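Local atomic coordinates of ditrans,polycis-undecaprenyl-diphosphate synthase ((2E,6E)-farnesyl-diphosphate specific) (Acinetobacter baumannii, PDB entry 6ACS), a protein that probably condenses eight isopentenyl diphosphates one after another onto farnesyl diphosphate, giving undecaprenyl diphosphate, the lipid carrier precursor for bacterial cell-wall synthesis. Residues B[103-108]-B[118-123]. Residues are numbered along the deposited sequence; the frame is centred on the assembly and turned at random. Where two conformers were deposited one is given.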
ATOM      1  N   GLY B 103      -1.589  -3.813 -16.447  1.00 24.63           N
ATOM      2  CA  GLY B 103      -0.398  -3.069 -16.786  1.00 25.98           C
ATOM      3  C   GLY B 103      -0.584  -2.260 -18.048  1.00 31.03           C
ATOM      4  O   GLY B 103      -1.628  -2.288 -18.701  1.00 27.55           O
ATOM      5  N   ASP B 104       0.462  -1.517 -18.380  1.00 26.88           N
ATOM      6  CA  ASP B 104       0.479  -0.638 -19.538  1.00 31.27           C
ATOM      7  C   ASP B 104       0.650  -1.480 -20.788  1.00 34.94           C
ATOM      8  O   ASP B 104       1.615  -2.244 -20.899  1.00 36.72           O
ATOM      9  CB  ASP B 104       1.621   0.358 -19.370  1.00 32.90           C
ATOM     10  CG  ASP B 104       1.647   1.447 -20.429  1.00 38.64           C
ATOM     11  OD1 ASP B 104       0.864   1.436 -21.409  1.00 40.63           O
ATOM     12  OD2 ASP B 104       2.492   2.346 -20.250  1.00 41.70           O
ATOM     13  N   ARG B 105      -0.284  -1.361 -21.722  1.00 30.90           N
ATOM     14  CA  ARG B 105      -0.161  -2.118 -22.957  1.00 34.17           C
ATOM     15  C   ARG B 105       0.331  -1.261 -24.104  1.00 36.84           C
ATOM     16  O   ARG B 105       0.642  -1.803 -25.169  1.00 41.76           O
ATOM     17  CB  ARG B 105      -1.504  -2.767 -23.333  1.00 35.65           C
ATOM     18  CG  ARG B 105      -2.036  -3.713 -22.258  1.00 35.61           C
ATOM     19  CD  ARG B 105      -3.255  -4.514 -22.719  1.00 35.81           C
ATOM     20  NE  ARG B 105      -3.823  -5.285 -21.608  1.00 31.42           N
ATOM     21  CZ  ARG B 105      -4.862  -6.112 -21.718  1.00 37.96           C
ATOM     22  NH1 ARG B 105      -5.458  -6.285 -22.895  1.00 40.39           N
ATOM     23  NH2 ARG B 105      -5.303  -6.773 -20.657  1.00 36.84           N
ATOM     24  N   SER B 106       0.465   0.048 -23.890  1.00 37.64           N
ATOM     25  CA  SER B 106       0.710   0.955 -25.007  1.00 42.62           C
ATOM     26  C   SER B 106       2.082   0.758 -25.638  1.00 48.16           C
ATOM     27  O   SER B 106       2.267   1.119 -26.805  1.00 57.13           O
ATOM     28  CB  SER B 106       0.528   2.406 -24.556  1.00 42.39           C
ATOM     29  OG  SER B 106       1.523   2.793 -23.623  1.00 44.76           O
ATOM     30  N   ARG B 107       3.047   0.195 -24.915  1.00 47.85           N
ATOM     31  CA  ARG B 107       4.377  -0.021 -25.466  1.00 53.75           C
ATOM     32  C   ARG B 107       4.721  -1.496 -25.646  1.00 52.91           C
ATOM     33  O   ARG B 107       5.887  -1.826 -25.885  1.00 56.94           O
ATOM     34  CB  ARG B 107       5.429   0.696 -24.616  1.00 63.30           C
ATOM     35  CG  ARG B 107       5.247   2.218 -24.622  1.00 71.40           C
ATOM     36  CD  ARG B 107       6.384   2.954 -23.933  1.00 77.71           C
ATOM     37  NE  ARG B 107       6.671   2.425 -22.603  1.00 83.44           N
ATOM     38  CZ  ARG B 107       6.048   2.812 -21.494  1.00 84.87           C
ATOM     39  NH1 ARG B 107       5.101   3.741 -21.549  1.00 85.88           N
ATOM     40  NH2 ARG B 107       6.375   2.273 -20.326  1.00 83.33           N
ATOM     41  N   LEU B 108       3.731  -2.396 -25.561  1.00 46.25           N
ATOM     42  CA  LEU B 108       4.010  -3.808 -25.764  1.00 43.18           C
ATOM     43  C   LEU B 108       3.981  -4.156 -27.250  1.00 44.82           C
ATOM     44  O   LEU B 108       3.280  -3.505 -28.032  1.00 45.77           O
ATOM     45  CB  LEU B 108       2.985  -4.663 -25.036  1.00 42.02           C
ATOM     46  CG  LEU B 108       2.941  -4.555 -23.522  1.00 42.66           C
ATOM     47  CD1 LEU B 108       1.889  -5.517 -22.993  1.00 39.90           C
ATOM     48  CD2 LEU B 108       4.315  -4.883 -22.958  1.00 42.08           C
ATOM     49  N   ASP B 118      -6.653 -12.341 -26.852  1.00 44.21           N
ATOM     50  CA  ASP B 118      -7.166 -13.662 -27.194  1.00 48.81           C
ATOM     51  C   ASP B 118      -7.273 -14.553 -25.963  1.00 45.10           C
ATOM     52  O   ASP B 118      -8.260 -15.276 -25.800  1.00 46.16           O
ATOM     53  CB  ASP B 118      -6.267 -14.308 -28.251  1.00 55.34           C
ATOM     54  CG  ASP B 118      -6.270 -13.553 -29.572  0.59 60.05           C
ATOM     55  OD1 ASP B 118      -7.181 -12.726 -29.796  0.59 61.70           O
ATOM     56  OD2 ASP B 118      -5.357 -13.795 -30.392  0.59 60.86           O
ATOM     57  N   ALA B 119      -6.267 -14.520 -25.083  1.00 41.98           N
ATOM     58  CA  ALA B 119      -6.315 -15.341 -23.877  1.00 36.81           C
ATOM     59  C   ALA B 119      -7.457 -14.911 -22.965  1.00 34.87           C
ATOM     60  O   ALA B 119      -8.175 -15.758 -22.400  1.00 37.95           O
ATOM     61  CB  ALA B 119      -4.978 -15.268 -23.131  1.00 32.78           C
ATOM     62  N   GLU B 120      -7.638 -13.598 -22.800  1.00 35.91           N
ATOM     63  CA  GLU B 120      -8.732 -13.129 -21.955  1.00 36.61           C
ATOM     64  C   GLU B 120     -10.081 -13.558 -22.514  1.00 43.42           C
ATOM     65  O   GLU B 120     -10.930 -14.064 -21.768  1.00 44.90           O
ATOM     66  CB  GLU B 120      -8.671 -11.613 -21.787  1.00 40.62           C
ATOM     67  CG  GLU B 120      -7.505 -11.137 -20.935  1.00 43.30           C
ATOM     68  CD  GLU B 120      -7.450  -9.622 -20.805  1.00 47.40           C
ATOM     69  OE1 GLU B 120      -7.982  -8.939 -21.704  1.00 57.71           O
ATOM     70  OE2 GLU B 120      -6.882  -9.116 -19.811  1.00 41.54           O
ATOM     71  N   GLN B 121     -10.285 -13.406 -23.830  1.00 45.55           N
ATOM     72  CA  GLN B 121     -11.569 -13.783 -24.419  1.00 51.22           C
ATOM     73  C   GLN B 121     -11.784 -15.291 -24.392  1.00 51.24           C
ATOM     74  O   GLN B 121     -12.905 -15.757 -24.163  1.00 53.37           O
ATOM     75  CB  GLN B 121     -11.680 -13.264 -25.853  1.00 59.97           C
ATOM     76  CG  GLN B 121     -11.745 -11.750 -25.975  1.00 69.18           C
ATOM     77  CD  GLN B 121     -11.499 -11.271 -27.399  1.00 77.76           C
ATOM     78  OE1 GLN B 121     -11.379 -12.077 -28.327  1.00 80.36           O
ATOM     79  NE2 GLN B 121     -11.444  -9.953 -27.580  1.00 79.08           N
ATOM     80  N   GLN B 122     -10.723 -16.073 -24.607  1.00 51.33           N
ATOM     81  CA  GLN B 122     -10.869 -17.522 -24.620  1.00 53.70           C
ATOM     82  C   GLN B 122     -11.194 -18.063 -23.239  1.00 49.89           C
ATOM     83  O   GLN B 122     -11.818 -19.123 -23.130  1.00 50.31           O
ATOM     84  CB  GLN B 122      -9.589 -18.182 -25.137  1.00 57.97           C
ATOM     85  CG  GLN B 122      -9.357 -18.090 -26.634  1.00 65.08           C
ATOM     86  CD  GLN B 122      -8.263 -19.034 -27.091  1.00 69.12           C
ATOM     87  OE1 GLN B 122      -8.298 -20.228 -26.794  1.00 72.99           O
ATOM     88  NE2 GLN B 122      -7.286 -18.504 -27.816  1.00 69.60           N
ATOM     89  N   THR B 123     -10.769 -17.372 -22.177  1.00 46.19           N
ATOM     90  CA  THR B 123     -10.994 -17.862 -20.821  1.00 42.40           C
ATOM     91  C   THR B 123     -12.064 -17.084 -20.052  1.00 44.03           C
ATOM     92  O   THR B 123     -12.308 -17.388 -18.880  1.00 41.35           O
ATOM     93  CB  THR B 123      -9.679 -17.841 -20.037  1.00 38.79           C
ATOM     94  OG1 THR B 123      -9.199 -16.494 -19.959  1.00 34.83           O
ATOM     95  CG2 THR B 123      -8.626 -18.711 -20.738  1.00 37.48           C
TER
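R105 in the loop 103-108 and E120 on the helical segment 118-123 face each other across a wide gap, 14.0 Å from CA to CA, and only long side chains can span it. They do so from opposite directions: the arginine is extended from CG to NE (chi2 -171°), the glutamate is extended beyond CG, and the charged ends meet nearer the helix, the arginine covering the larger share. A salt bridge closes the gap, R105 NH2 donating to E120 OE2 at 2.9 Å. The oxygen lies close to the guanidinium plane, at its edge, but the N-H to oxygen angle is a bent 139° and the nitrogen stands above the carboxylate plane; with the two planes 51° apart, this is a one-bond grip, not a flat two-pronged pair. E120 OE1 stays 3.6 Å from R105 NH2.

The loop sets the arginine's starting point. R105 to L108 form a type I turn, overlapped at its start by an Asx turn in which D104 OD1 accepts from S106 N (2.9 Å) and also from S106 OG (2.7 Å). Short aspartate and serine side chains suit such local bonding. On the helix, T123 OG1 turns back to A119 O.

The contact lies at the surface, away from the predicted active-site and substrate-binding residues, and bridges the connection from strand 97-102, outermost in the parallel sheet of this chain, to helix 110-123. F101 of that strand joins both partners, its O accepting from R105 NH2 and its N donating to E120 OE2, while A119 packs on L99 and F101 and against I85 of helix 71-95.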